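Local coordinates for protein glucokinase (Streptomyces griseus, PDB 3VGM) that probably catalyses the ATP-dependent phosphorylation of D-glucose to D-glucose 6-phosphate, as a glucokinase of the ROK family, at residues A[5-10]-A[60-65]; A[66-71]-A[100-105]; A[106-111]-A[307-312]; A[136-141]-A[150-155]. One frame throughout, in Å; residues are numbered along the deposited sequence.

Contact 1: A[5-10]-A[60-65]; sequences IGVDIG and VGIGAA
Ile5 and Gly61 join two parallel neighbours of a mixed sheet, strands 3-9 and 57-64, in an actin-like ATPase domain of the ROK family. Gly61 N gives a nearly straight bond to Ile5 O (2.8 Å). Val7 then bonds both ways: its N reaches Gly61 O at 2.8 Å, and its O takes Gly63 N at 2.9 Å. The last bond, from Ile9 N to Gly63 O, is weak, as the strands spread from Asp8 onward. There water 1 spans the gap, giving to Ile9 O and accepting from Ala65 N.

Val7, Val60 and Ile62 pack on one face of the sheet. Val7 CG2 lies 4.0 Å from Val60 CG1. The CB of Val7 also meets CG1 of Ile62. An alanine in place of Ile9 would probably leave a gap beside Ile62 and Ala64, because the CD1 that touches both is gone. On the other face Gly6, Gly61 and Gly63 bring no side chain, and Ala307 and Ala310 pack close to the backbone there.

Helix 37-52 covers the apolar face, with Val48 on Ile5 and Val7 and with Ile44 on Ile9. Strand 13-19 continues the sheet beyond strand 3-9. Ile9 holds CG1 anti to its carbonyl carbon (chi1 -57°), and this carries CD1 across to Ile62 CG2 at 3.6 Å.

Contact 2: A[66-71]-A[100-105]; sequences GYVDDK and VVVEND. With K (potassium ion), chain D; BGC (beta-D-glucopyranose), chain B.
The amide of Asn104 meets the carbonyl of Gly66. The N-H of Asn104 ND2 meets Gly66 O at 2.8 Å, with the acceptor near the amide plane and the donor in the carbonyl plane. With CG anti to the backbone N (chi1 166°), the amide extends between Gly66 and the potassium ion. Its two ends do different work: Asn104 OD1 binds the potassium ion at 2.7 Å, while ND2 also makes weak bonds to O3 and O4 of the glucose.

Val68 is directed toward strand 100-104, and both its methyls touch it. Val68 CG1 sits 3.4 Å from Val102 O and also touches the CG1 of Val102. Val68 CG2 lies against the backbone of Glu103 and Asn104. Glu103 turns away, to salt bridges with Arg72 and Arg146.

Gly66 and Asp105 hold the sugar from the two segments. Gly66 N donates to glucose O3 at 2.9 Å. The carboxylate of Asp105 takes both O4 and O6, with OD1 2.6 Å from glucose O4 and OD2 2.7 Å from glucose O6. His157, Glu154 and Glu176 add further bonds to the glucose. Asp105 thus accepts hydrogen bonds from two sugar hydroxyls, and O6 is the oxygen phosphorylated in the glucokinase reaction. Through its two amide ends Asn104 spans the potassium ion and, by weak bonds, the sugar.

Contact 3: A[106-111]-A[307-312]; sequences ANAAAW and ADLARQ. With K (potassium ion), chain D.
Asp308 OD2 accepts the indole N-H of Trp111, with NE1 2.9 Å away, and it also forms a salt bridge with Arg115. The Trp111 bond uses the anti lone pair of OD2, and the carboxylate lies nearly in the indole plane (14° between them). The other oxygen, Asp308 OD1, is held by Arg311 NH2 at 2.9 Å, again through an anti lone pair. The carboxylate is therefore gripped at both oxygens, which probably keeps it ionised and fixes its rotation.

Leu309 takes one face of the indole. Its CD2 stands 3.6 Å from the centroid of the five-membered ring of Trp111, close to the ring normal, as a CH-pi contact. The branch carbon Leu309 CG comes to 3.5 Å from Trp111 CD1. Its other methyl, CD1, reaches back to the CA of Ala108. Trp111 holds CG anti to its backbone N (chi1 -177°), which sends the indole out from helix 105-116 toward Asp308. A leucine in place of Trp111 would probably leave Asp308 OD2 without its N-H donor and Leu309 without a ring face to cover.

Leu144 packs on Trp111 and Leu309. The contact packs the C-terminal helix 301-309 against helix 105-116 in the actin-like ATPase fold of this ROK kinase.

Contact 4: A[136-141]-A[150-155]; sequences GGIIIG and GVAAEF. With K (potassium ion), chain D; BGC (beta-D-glucopyranose), chain B.
Ile138 and Phe155 both set CG or CG1 anti to the carbonyl carbon (chi1 about -63° in each), and these torsions bring the isoleucine chain up to the ring. Ile138 CG1 lies 3.8 Å from Phe155 CZ, and the two side chains cross at a slant. Ile138 CD1 goes on to the methyl of Ala153 at 3.7 Å, with Ala152 CB a little farther off.

The ring of Phe155 lies against the backbone of the strand. Its CD2 is 3.4 Å from Gly136 CA, and its CE2 is near Gly137 N. A side chain on Gly136 would run into this ring, so the close fit depends on a glycine. Leu247 and Phe251 of helix 227-251 also touch Phe155. Leu250 of the second subunit packs on Phe155, Ile138 and Ala152.

Two carbonyls converge on the potassium ion: Gly136 O binds it at 2.6 Å and Ala153 O at 2.9 Å. Asn104, Asn107 and two waters complete its shell.

Glu154 sits at the centre of an inverse gamma turn and points away from the strand, and its carboxylate reaches the glucose. Glucose O2 donates to Glu154 OE1, and glucose O3 to OE2, each at 2.6 Å. One carboxylate thus holds two neighbouring hydroxyls. Ala153 O binds the ion and the next residue, Glu154, binds the sugar, so a shift of the loop would probably be felt at both sites.

In the fold
Contact 1 and strand 100-104 of contact 2 share one sheet, where strand 57-64 lies between strands 3-9 and 100-104. The centres of contacts 1 and 2 are about 10 Å apart. Strand 100-104 runs straight into helix 105-116, so contact 3 follows directly from contact 2. Helix 301-309 returns from the end of the chain to pack against contact 1; the centres of contacts 1 and 3 are about 9 Å apart. Contact 4 falls between the two segments of contact 3 in the sequence. Its segment 136-141 lies on the second mixed sheet, and 150-155 is loop. Contacts 2, 3 and 4 all supply potassium ligands, while 2 and 4 also bind glucose. The ion thus joins the ends of both sheets, with the sugar beside it.

Contact 1: A[5-10]-A[60-65]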
loop_
_atom_site.group_PDB
_atom_site.type_symbol
_atom_site.label_atom_id
_atom_site.label_comp_id
_atom_site.label_asym_id
_atom_site.label_seq_id
_atom_site.Cartn_x
_atom_site.Cartn_y
_atom_site.Cartn_z
ATOM N N ILE A 5 22.263 38.966 -7.641
ATOM C CA ILE A 5 21.174 38.900 -6.689
ATOM C C ILE A 5 20.474 37.542 -6.784
ATOM O O ILE A 5 20.261 37.050 -7.878
ATOM C CB ILE A 5 20.182 40.058 -6.917
ATOM C CG1 ILE A 5 20.756 41.322 -6.257
ATOM C CG2 ILE A 5 18.786 39.731 -6.348
ATOM C CD1 ILE A 5 19.881 42.529 -6.367
ATOM N N GLY A 6 20.134 36.944 -5.642
ATOM C CA GLY A 6 19.277 35.766 -5.626
ATOM C C GLY A 6 17.923 36.156 -5.077
ATOM O O GLY A 6 17.820 37.018 -4.193
ATOM N N VAL A 7 16.876 35.532 -5.612
ATOM C CA VAL A 7 15.511 35.792 -5.162
ATOM C C VAL A 7 14.900 34.474 -4.726
ATOM O O VAL A 7 15.015 33.473 -5.436
ATOM C CB VAL A 7 14.623 36.454 -6.286
ATOM C CG1 VAL A 7 13.192 36.711 -5.789
ATOM C CG2 VAL A 7 15.241 37.756 -6.754
ATOM N N ASP A 8 14.287 34.477 -3.547
ATOM C CA ASP A 8 13.536 33.331 -3.033
ATOM C C ASP A 8 12.062 33.745 -2.994
ATOM O O ASP A 8 11.689 34.680 -2.292
ATOM C CB ASP A 8 14.064 32.989 -1.620
ATOM C CG ASP A 8 13.412 31.742 -1.009
ATOM O OD1 ASP A 8 12.165 31.609 -1.054
ATOM O OD2 ASP A 8 14.149 30.892 -0.465
ATOM N N ILE A 9 11.230 33.060 -3.770
ATOM C CA ILE A 9 9.798 33.346 -3.773
ATOM C C ILE A 9 9.140 32.370 -2.831
ATOM O O ILE A 9 9.077 31.157 -3.121
ATOM C CB ILE A 9 9.186 33.195 -5.162
ATOM C CG1 ILE A 9 9.889 34.090 -6.182
ATOM C CG2 ILE A 9 7.687 33.509 -5.107
ATOM C CD1 ILE A 9 9.428 33.799 -7.618
ATOM N N GLY A 10 8.693 32.879 -1.689
ATOM C CA GLY A 10 8.084 32.038 -0.654
ATOM C C GLY A 10 6.580 32.216 -0.655
ATOM O O GLY A 10 6.057 33.068 -1.377
ATOM N N VAL A 60 20.534 38.492 -12.039
ATOM C CA VAL A 60 19.520 38.104 -11.048
ATOM C C VAL A 60 19.148 36.620 -11.250
ATOM O O VAL A 60 18.863 36.188 -12.384
ATOM C CB VAL A 60 18.244 38.982 -11.173
ATOM C CG1 VAL A 60 17.192 38.551 -10.169
ATOM C CG2 VAL A 60 18.568 40.483 -10.964
ATOM N N GLY A 61 19.178 35.838 -10.165
ATOM C CA GLY A 61 18.702 34.461 -10.228
ATOM C C GLY A 61 17.459 34.363 -9.365
ATOM O O GLY A 61 17.461 34.841 -8.225
ATOM N N ILE A 62 16.418 33.724 -9.896
ATOM C CA ILE A 62 15.144 33.583 -9.213
ATOM C C ILE A 62 14.842 32.086 -9.001
ATOM O O ILE A 62 14.797 31.301 -9.971
ATOM C CB ILE A 62 13.980 34.221 -10.008
ATOM C CG1 ILE A 62 14.278 35.688 -10.341
ATOM C CG2 ILE A 62 12.632 34.069 -9.227
ATOM C CD1 ILE A 62 13.218 36.316 -11.259
ATOM N N GLY A 63 14.636 31.709 -7.738
ATOM C CA GLY A 63 14.216 30.318 -7.406
ATOM C C GLY A 63 12.708 30.317 -7.210
ATOM O O GLY A 63 12.164 31.150 -6.442
ATOM N N ALA A 64 12.032 29.401 -7.907
ATOM C CA ALA A 64 10.568 29.294 -7.834
ATOM C C ALA A 64 10.151 27.847 -7.596
ATOM O O ALA A 64 10.678 26.953 -8.263
ATOM C CB ALA A 64 9.953 29.783 -9.133
ATOM N N ALA A 65 9.202 27.614 -6.682
ATOM C CA ALA A 65 8.617 26.261 -6.538
ATOM C C ALA A 65 7.880 25.905 -7.834
ATOM O O ALA A 65 7.218 26.757 -8.429
ATOM C CB ALA A 65 7.642 26.192 -5.329
HETATM O O HOH W 1 7.827 29.757 -5.333
HETATM O O HOH W 2 11.655 30.076 -3.935
#

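Contact 2: A[66-71]-A[100-105]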
loop_
_atom_site.group_PDB
_atom_site.type_symbol
_atom_site.label_atom_id
_atom_site.label_comp_id
_atom_site.label_asym_id
_atom_site.label_seq_id
_atom_site.Cartn_x
_atom_site.Cartn_y
_atom_site.Cartn_z
ATOM N N GLY A 66 8.005 24.669 -8.290
ATOM C CA GLY A 66 7.283 24.236 -9.492
ATOM C C GLY A 66 8.236 23.821 -10.588
ATOM O O GLY A 66 9.451 23.720 -10.364
ATOM N N TYR A 67 7.690 23.565 -11.768
ATOM C CA TYR A 67 8.467 22.938 -12.832
ATOM C C TYR A 67 8.985 24.070 -13.695
ATOM O O TYR A 67 8.197 24.851 -14.251
ATOM C CB TYR A 67 7.608 21.949 -13.659
ATOM C CG TYR A 67 6.606 21.170 -12.842
ATOM C CD1 TYR A 67 6.956 20.627 -11.601
ATOM C CD2 TYR A 67 5.299 20.977 -13.313
ATOM C CE1 TYR A 67 6.021 19.932 -10.828
ATOM C CE2 TYR A 67 4.358 20.271 -12.558
ATOM C CZ TYR A 67 4.729 19.763 -11.311
ATOM O OH TYR A 67 3.801 19.113 -10.531
ATOM N N VAL A 68 10.303 24.176 -13.793
ATOM C CA VAL A 68 10.937 25.254 -14.561
ATOM C C VAL A 68 11.551 24.600 -15.797
ATOM O O VAL A 68 12.091 23.497 -15.693
ATOM C CB VAL A 68 12.024 25.939 -13.706
ATOM C CG1 VAL A 68 12.795 26.981 -14.530
ATOM C CG2 VAL A 68 11.362 26.623 -12.502
ATOM N N ASP A 69 11.429 25.242 -16.960
ATOM C CA ASP A 69 11.953 24.637 -18.200
ATOM C C ASP A 69 13.495 24.613 -18.290
ATOM O O ASP A 69 14.191 25.235 -17.486
ATOM C CB ASP A 69 11.330 25.299 -19.434
ATOM C CG ASP A 69 11.929 26.661 -19.758
ATOM O OD1 ASP A 69 11.862 27.016 -20.955
ATOM O OD2 ASP A 69 12.437 27.400 -18.871
ATOM N N ASP A 70 14.019 23.907 -19.294
ATOM C CA ASP A 70 15.462 23.721 -19.414
ATOM C C ASP A 70 16.159 24.978 -19.928
ATOM O O ASP A 70 17.387 25.104 -19.809
ATOM C CB ASP A 70 15.758 22.548 -20.355
ATOM C CG ASP A 70 15.128 22.721 -21.719
ATOM O OD1 ASP A 70 13.878 22.753 -21.825
ATOM O OD2 ASP A 70 15.883 22.821 -22.705
ATOM N N LYS A 71 15.390 25.902 -20.502
ATOM C CA LYS A 71 15.960 27.219 -20.863
ATOM C C LYS A 71 16.100 28.151 -19.631
ATOM O O LYS A 71 16.602 29.291 -19.745
ATOM C CB LYS A 71 15.110 27.889 -21.932
ATOM C CG LYS A 71 14.995 27.087 -23.229
ATOM C CD LYS A 71 14.159 27.846 -24.246
ATOM C CE LYS A 71 13.961 26.992 -25.492
ATOM N NZ LYS A 71 13.052 27.666 -26.449
ATOM N N VAL A 100 18.630 37.615 -16.333
ATOM C CA VAL A 100 17.884 36.871 -15.323
ATOM C C VAL A 100 17.919 35.381 -15.664
ATOM O O VAL A 100 17.809 35.001 -16.844
ATOM C CB VAL A 100 16.409 37.345 -15.239
ATOM C CG1 VAL A 100 15.570 36.411 -14.370
ATOM C CG2 VAL A 100 16.338 38.797 -14.719
ATOM N N VAL A 101 18.110 34.541 -14.642
ATOM C CA VAL A 101 17.886 33.113 -14.799
ATOM C C VAL A 101 16.795 32.705 -13.807
ATOM O O VAL A 101 16.744 33.218 -12.687
ATOM C CB VAL A 101 19.186 32.236 -14.624
ATOM C CG1 VAL A 101 20.325 32.722 -15.574
ATOM C CG2 VAL A 101 19.682 32.221 -13.182
ATOM N N VAL A 102 15.928 31.786 -14.233
ATOM C CA VAL A 102 14.877 31.234 -13.378
ATOM C C VAL A 102 15.223 29.754 -13.148
ATOM O O VAL A 102 15.529 29.026 -14.102
ATOM C CB VAL A 102 13.454 31.392 -14.024
ATOM C CG1 VAL A 102 12.376 30.730 -13.173
ATOM C CG2 VAL A 102 13.131 32.881 -14.238
ATOM N N GLU A 103 15.231 29.327 -11.890
ATOM C CA GLU A 103 15.578 27.947 -11.532
ATOM C C GLU A 103 14.514 27.418 -10.608
ATOM O O GLU A 103 13.896 28.189 -9.851
ATOM C CB GLU A 103 16.920 27.907 -10.775
ATOM C CG GLU A 103 18.073 28.467 -11.593
ATOM C CD GLU A 103 18.719 27.426 -12.521
ATOM O OE1 GLU A 103 18.176 26.296 -12.685
ATOM O OE2 GLU A 103 19.792 27.742 -13.083
ATOM N N ASN A 104 14.293 26.102 -10.633
ATOM C CA ASN A 104 13.478 25.498 -9.579
ATOM C C ASN A 104 14.083 25.802 -8.183
ATOM O O ASN A 104 15.301 25.825 -8.030
ATOM C CB ASN A 104 13.350 23.986 -9.812
ATOM C CG ASN A 104 12.814 23.258 -8.599
ATOM O OD1 ASN A 104 13.591 22.744 -7.790
ATOM N ND2 ASN A 104 11.489 23.187 -8.474
ATOM N N ASP A 105 13.231 26.046 -7.193
ATOM C CA ASP A 105 13.688 26.498 -5.860
ATOM C C ASP A 105 14.608 25.502 -5.182
ATOM O O ASP A 105 15.618 25.890 -4.599
ATOM C CB ASP A 105 12.496 26.858 -4.951
ATOM C CG ASP A 105 11.578 25.656 -4.652
ATOM O OD1 ASP A 105 11.488 24.709 -5.453
ATOM O OD2 ASP A 105 10.934 25.665 -3.582
HETATM K K K D . 14.089 20.085 -8.219
HETATM C C2 BGC B . 7.208 21.266 -6.058
HETATM C C3 BGC B . 8.706 21.462 -6.291
HETATM C C4 BGC B . 9.359 22.289 -5.178
HETATM C C5 BGC B . 8.938 21.768 -3.791
HETATM C C6 BGC B . 9.486 22.650 -2.661
HETATM C C1 BGC B . 7.037 20.726 -4.621
HETATM O O1 BGC B . 5.695 20.535 -4.330
HETATM O O2 BGC B . 6.663 20.341 -7.002
HETATM O O3 BGC B . 8.954 22.030 -7.555
HETATM O O4 BGC B . 10.781 22.239 -5.311
HETATM O O5 BGC B . 7.510 21.733 -3.722
HETATM O O6 BGC B . 8.962 23.964 -2.808
HETATM O O HOH W 3 12.104 19.983 -6.290
HETATM O O HOH W 4 12.310 20.395 -10.377
#

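Contact 3: A[106-111]-A[307-312]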
loop_
_atom_site.group_PDB
_atom_site.type_symbol
_atom_site.label_atom_id
_atom_site.label_comp_id
_atom_site.label_asym_id
_atom_site.label_seq_id
_atom_site.Cartn_x
_atom_site.Cartn_y
_atom_site.Cartn_z
ATOM N N ALA A 106 14.276 24.209 -5.288
ATOM C CA ALA A 106 15.079 23.192 -4.605
ATOM C C ALA A 106 16.351 22.865 -5.390
ATOM O O ALA A 106 17.366 22.488 -4.793
ATOM C CB ALA A 106 14.245 21.933 -4.322
ATOM N N ASN A 107 16.312 23.020 -6.712
ATOM C CA ASN A 107 17.554 22.994 -7.512
ATOM C C ASN A 107 18.506 24.082 -7.033
ATOM O O ASN A 107 19.713 23.832 -6.828
ATOM C CB ASN A 107 17.296 23.210 -9.017
ATOM C CG ASN A 107 16.727 21.981 -9.720
ATOM O OD1 ASN A 107 16.617 20.899 -9.140
ATOM N ND2 ASN A 107 16.364 22.153 -10.988
ATOM N N ALA A 108 17.977 25.301 -6.895
ATOM C CA ALA A 108 18.784 26.417 -6.401
ATOM C C ALA A 108 19.358 26.128 -5.010
ATOM O O ALA A 108 20.555 26.359 -4.771
ATOM C CB ALA A 108 17.956 27.714 -6.385
ATOM N N ALA A 109 18.516 25.651 -4.092
ATOM C CA ALA A 109 18.990 25.299 -2.739
ATOM C C ALA A 109 20.059 24.201 -2.769
ATOM O O ALA A 109 21.033 24.256 -2.016
ATOM C CB ALA A 109 17.817 24.912 -1.791
ATOM N N ALA A 110 19.876 23.215 -3.655
ATOM C CA ALA A 110 20.837 22.127 -3.800
ATOM C C ALA A 110 22.171 22.691 -4.263
ATOM O O ALA A 110 23.225 22.325 -3.746
ATOM C CB ALA A 110 20.313 21.043 -4.788
ATOM N N TRP A 111 22.141 23.572 -5.261
ATOM C CA TRP A 111 23.386 24.154 -5.759
ATOM C C TRP A 111 24.049 24.998 -4.643
ATOM O O TRP A 111 25.267 24.948 -4.470
ATOM C CB TRP A 111 23.106 25.023 -6.996
ATOM C CG TRP A 111 24.342 25.593 -7.594
ATOM C CD1 TRP A 111 24.750 26.915 -7.568
ATOM C CD2 TRP A 111 25.356 24.867 -8.276
ATOM N NE1 TRP A 111 25.956 27.042 -8.232
ATOM C CE2 TRP A 111 26.361 25.795 -8.648
ATOM C CE3 TRP A 111 25.521 23.504 -8.610
ATOM C CZ2 TRP A 111 27.505 25.414 -9.359
ATOM C CZ3 TRP A 111 26.665 23.123 -9.303
ATOM C CH2 TRP A 111 27.644 24.076 -9.674
ATOM N N ALA A 307 21.465 32.991 -6.774
ATOM C CA ALA A 307 22.426 34.025 -7.140
ATOM C C ALA A 307 23.628 33.424 -7.876
ATOM O O ALA A 307 24.115 33.989 -8.876
ATOM C CB ALA A 307 22.898 34.855 -5.900
ATOM N N ASP A 308 24.115 32.284 -7.397
ATOM C CA ASP A 308 25.322 31.725 -8.007
ATOM C C ASP A 308 25.013 31.121 -9.380
ATOM O O ASP A 308 25.825 31.225 -10.304
ATOM C CB ASP A 308 26.026 30.713 -7.088
ATOM C CG ASP A 308 27.456 30.444 -7.541
ATOM O OD1 ASP A 308 28.264 31.400 -7.516
ATOM O OD2 ASP A 308 27.748 29.300 -7.962
ATOM N N LEU A 309 23.837 30.517 -9.517
ATOM C CA LEU A 309 23.417 29.966 -10.807
ATOM C C LEU A 309 23.290 31.062 -11.855
ATOM O O LEU A 309 23.561 30.824 -13.034
ATOM C CB LEU A 309 22.109 29.176 -10.680
ATOM C CG LEU A 309 22.325 27.824 -9.966
ATOM C CD1 LEU A 309 20.990 27.211 -9.586
ATOM C CD2 LEU A 309 23.185 26.832 -10.821
ATOM N N ALA A 310 22.920 32.269 -11.419
ATOM C CA ALA A 310 22.898 33.423 -12.319
ATOM C C ALA A 310 24.277 33.768 -12.898
ATOM O O ALA A 310 24.340 34.399 -13.937
ATOM C CB ALA A 310 22.265 34.653 -11.646
ATOM N N ARG A 311 25.362 33.338 -12.251
ATOM C CA ARG A 311 26.732 33.516 -12.805
ATOM C C ARG A 311 27.062 32.593 -13.953
ATOM O O ARG A 311 27.705 33.014 -14.927
ATOM C CB ARG A 311 27.806 33.287 -11.750
ATOM C CG ARG A 311 27.733 34.213 -10.620
ATOM C CD ARG A 311 28.948 34.074 -9.698
ATOM N NE ARG A 311 28.891 35.236 -8.837
ATOM C CZ ARG A 311 28.365 35.284 -7.616
ATOM N NH1 ARG A 311 28.342 36.455 -7.012
ATOM N NH2 ARG A 311 27.914 34.190 -6.986
ATOM N N GLN A 312 26.659 31.331 -13.824
ATOM C CA GLN A 312 26.930 30.306 -14.822
ATOM C C GLN A 312 26.080 30.616 -16.061
ATOM O O GLN A 312 24.962 30.096 -16.216
ATOM C CB GLN A 312 26.621 28.905 -14.267
ATOM C CG GLN A 312 26.672 28.775 -12.722
ATOM C CD GLN A 312 28.086 28.634 -12.140
ATOM O OE1 GLN A 312 28.460 29.350 -11.201
ATOM N NE2 GLN A 312 28.867 27.698 -12.686
HETATM K K K D . 14.089 20.085 -8.219
HETATM O O HOH W 3 12.104 19.983 -6.290
HETATM O O HOH W 4 12.310 20.395 -10.377
#

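Contact 4: A[136-141]-A[150-155]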
loop_
_atom_site.group_PDB
_atom_site.type_symbol
_atom_site.label_atom_id
_atom_site.label_comp_id
_atom_site.label_asym_id
_atom_site.label_seq_id
_atom_site.Cartn_x
_atom_site.Cartn_y
_atom_site.Cartn_z
ATOM N N GLY A 136 14.011 18.649 -4.166
ATOM C CA GLY A 136 15.428 18.294 -4.083
ATOM C C GLY A 136 16.178 18.735 -5.313
ATOM O O GLY A 136 15.620 19.418 -6.177
ATOM N N GLY A 137 17.443 18.359 -5.372
ATOM C CA GLY A 137 18.299 18.685 -6.502
ATOM C C GLY A 137 19.352 17.597 -6.666
ATOM O O GLY A 137 19.729 16.908 -5.699
ATOM N N ILE A 138 19.817 17.454 -7.894
ATOM C CA ILE A 138 20.788 16.452 -8.261
ATOM C C ILE A 138 22.081 17.102 -8.705
ATOM O O ILE A 138 22.082 17.891 -9.659
ATOM C CB ILE A 138 20.240 15.621 -9.468
ATOM C CG1 ILE A 138 18.958 14.871 -9.064
ATOM C CG2 ILE A 138 21.311 14.659 -10.035
ATOM C CD1 ILE A 138 18.067 14.505 -10.289
ATOM N N ILE A 139 23.176 16.720 -8.046
ATOM C CA ILE A 139 24.519 17.057 -8.528
ATOM C C ILE A 139 25.218 15.774 -8.942
ATOM O O ILE A 139 25.376 14.844 -8.124
ATOM C CB ILE A 139 25.381 17.734 -7.430
ATOM C CG1 ILE A 139 24.639 18.887 -6.754
ATOM C CG2 ILE A 139 26.795 18.112 -7.989
ATOM C CD1 ILE A 139 24.288 20.052 -7.644
ATOM N N ILE A 140 25.616 15.713 -10.218
ATOM C CA ILE A 140 26.340 14.554 -10.750
ATOM C C ILE A 140 27.515 15.090 -11.535
ATOM O O ILE A 140 27.356 16.007 -12.343
ATOM C CB ILE A 140 25.451 13.682 -11.665
ATOM C CG1 ILE A 140 24.420 12.887 -10.838
ATOM C CG2 ILE A 140 26.312 12.644 -12.515
ATOM C CD1 ILE A 140 23.395 12.171 -11.714
ATOM N N GLY A 141 28.696 14.547 -11.264
ATOM C CA GLY A 141 29.949 15.053 -11.854
ATOM C C GLY A 141 30.110 16.550 -11.719
ATOM O O GLY A 141 30.449 17.241 -12.701
ATOM N N GLY A 150 14.087 20.253 -18.035
ATOM C CA GLY A 150 14.250 21.193 -16.904
ATOM C C GLY A 150 13.598 20.672 -15.637
ATOM O O GLY A 150 13.777 21.251 -14.555
ATOM N N VAL A 151 12.850 19.580 -15.750
ATOM C CA VAL A 151 11.953 19.149 -14.650
ATOM C C VAL A 151 12.437 17.934 -13.845
ATOM O O VAL A 151 11.615 17.227 -13.203
ATOM C CB VAL A 151 10.487 18.897 -15.177
ATOM C CG1 VAL A 151 9.512 18.748 -14.021
ATOM C CG2 VAL A 151 10.044 20.056 -16.076
ATOM N N ALA A 152 13.749 17.699 -13.830
ATOM C CA ALA A 152 14.304 16.609 -13.015
ATOM C C ALA A 152 14.187 16.943 -11.532
ATOM O O ALA A 152 13.916 18.109 -11.169
ATOM C CB ALA A 152 15.777 16.378 -13.376
ATOM N N ALA A 153 14.418 15.931 -10.693
ATOM C CA ALA A 153 14.452 16.089 -9.237
ATOM C C ALA A 153 13.136 16.667 -8.705
ATOM O O ALA A 153 13.135 17.450 -7.725
ATOM C CB ALA A 153 15.679 16.960 -8.780
ATOM N N GLU A 154 12.010 16.265 -9.306
ATOM C CA GLU A 154 10.722 16.447 -8.617
ATOM C C GLU A 154 10.507 15.300 -7.611
ATOM O O GLU A 154 9.551 14.506 -7.718
ATOM C CB GLU A 154 9.552 16.564 -9.608
ATOM C CG GLU A 154 9.489 18.013 -10.219
ATOM C CD GLU A 154 9.204 19.081 -9.150
ATOM O OE1 GLU A 154 8.424 18.804 -8.203
ATOM O OE2 GLU A 154 9.737 20.210 -9.251
ATOM N N PHE A 155 11.419 15.214 -6.645
ATOM C CA PHE A 155 11.378 14.144 -5.627
ATOM C C PHE A 155 10.071 14.089 -4.848
ATOM O O PHE A 155 9.665 13.017 -4.408
ATOM C CB PHE A 155 12.513 14.349 -4.619
ATOM C CG PHE A 155 13.892 14.250 -5.231
ATOM C CD1 PHE A 155 14.174 13.327 -6.209
ATOM C CD2 PHE A 155 14.911 15.060 -4.801
ATOM C CE1 PHE A 155 15.473 13.223 -6.771
ATOM C CE2 PHE A 155 16.226 14.954 -5.356
ATOM C CZ PHE A 155 16.490 14.036 -6.339
HETATM K K K D . 14.089 20.085 -8.219
HETATM C C2 BGC B . 7.208 21.266 -6.058
HETATM C C3 BGC B . 8.706 21.462 -6.291
HETATM C C4 BGC B . 9.359 22.289 -5.178
HETATM C C5 BGC B . 8.938 21.768 -3.791
HETATM C C6 BGC B . 9.486 22.650 -2.661
HETATM C C1 BGC B . 7.037 20.726 -4.621
HETATM O O1 BGC B . 5.695 20.535 -4.330
HETATM O O2 BGC B . 6.663 20.341 -7.002
HETATM O O3 BGC B . 8.954 22.030 -7.555
HETATM O O4 BGC B . 10.781 22.239 -5.311
HETATM O O5 BGC B . 7.510 21.733 -3.722
HETATM O O6 BGC B . 8.962 23.964 -2.808
HETATM O O HOH W 3 12.104 19.983 -6.290
HETATM O O HOH W 4 12.310 20.395 -10.377
#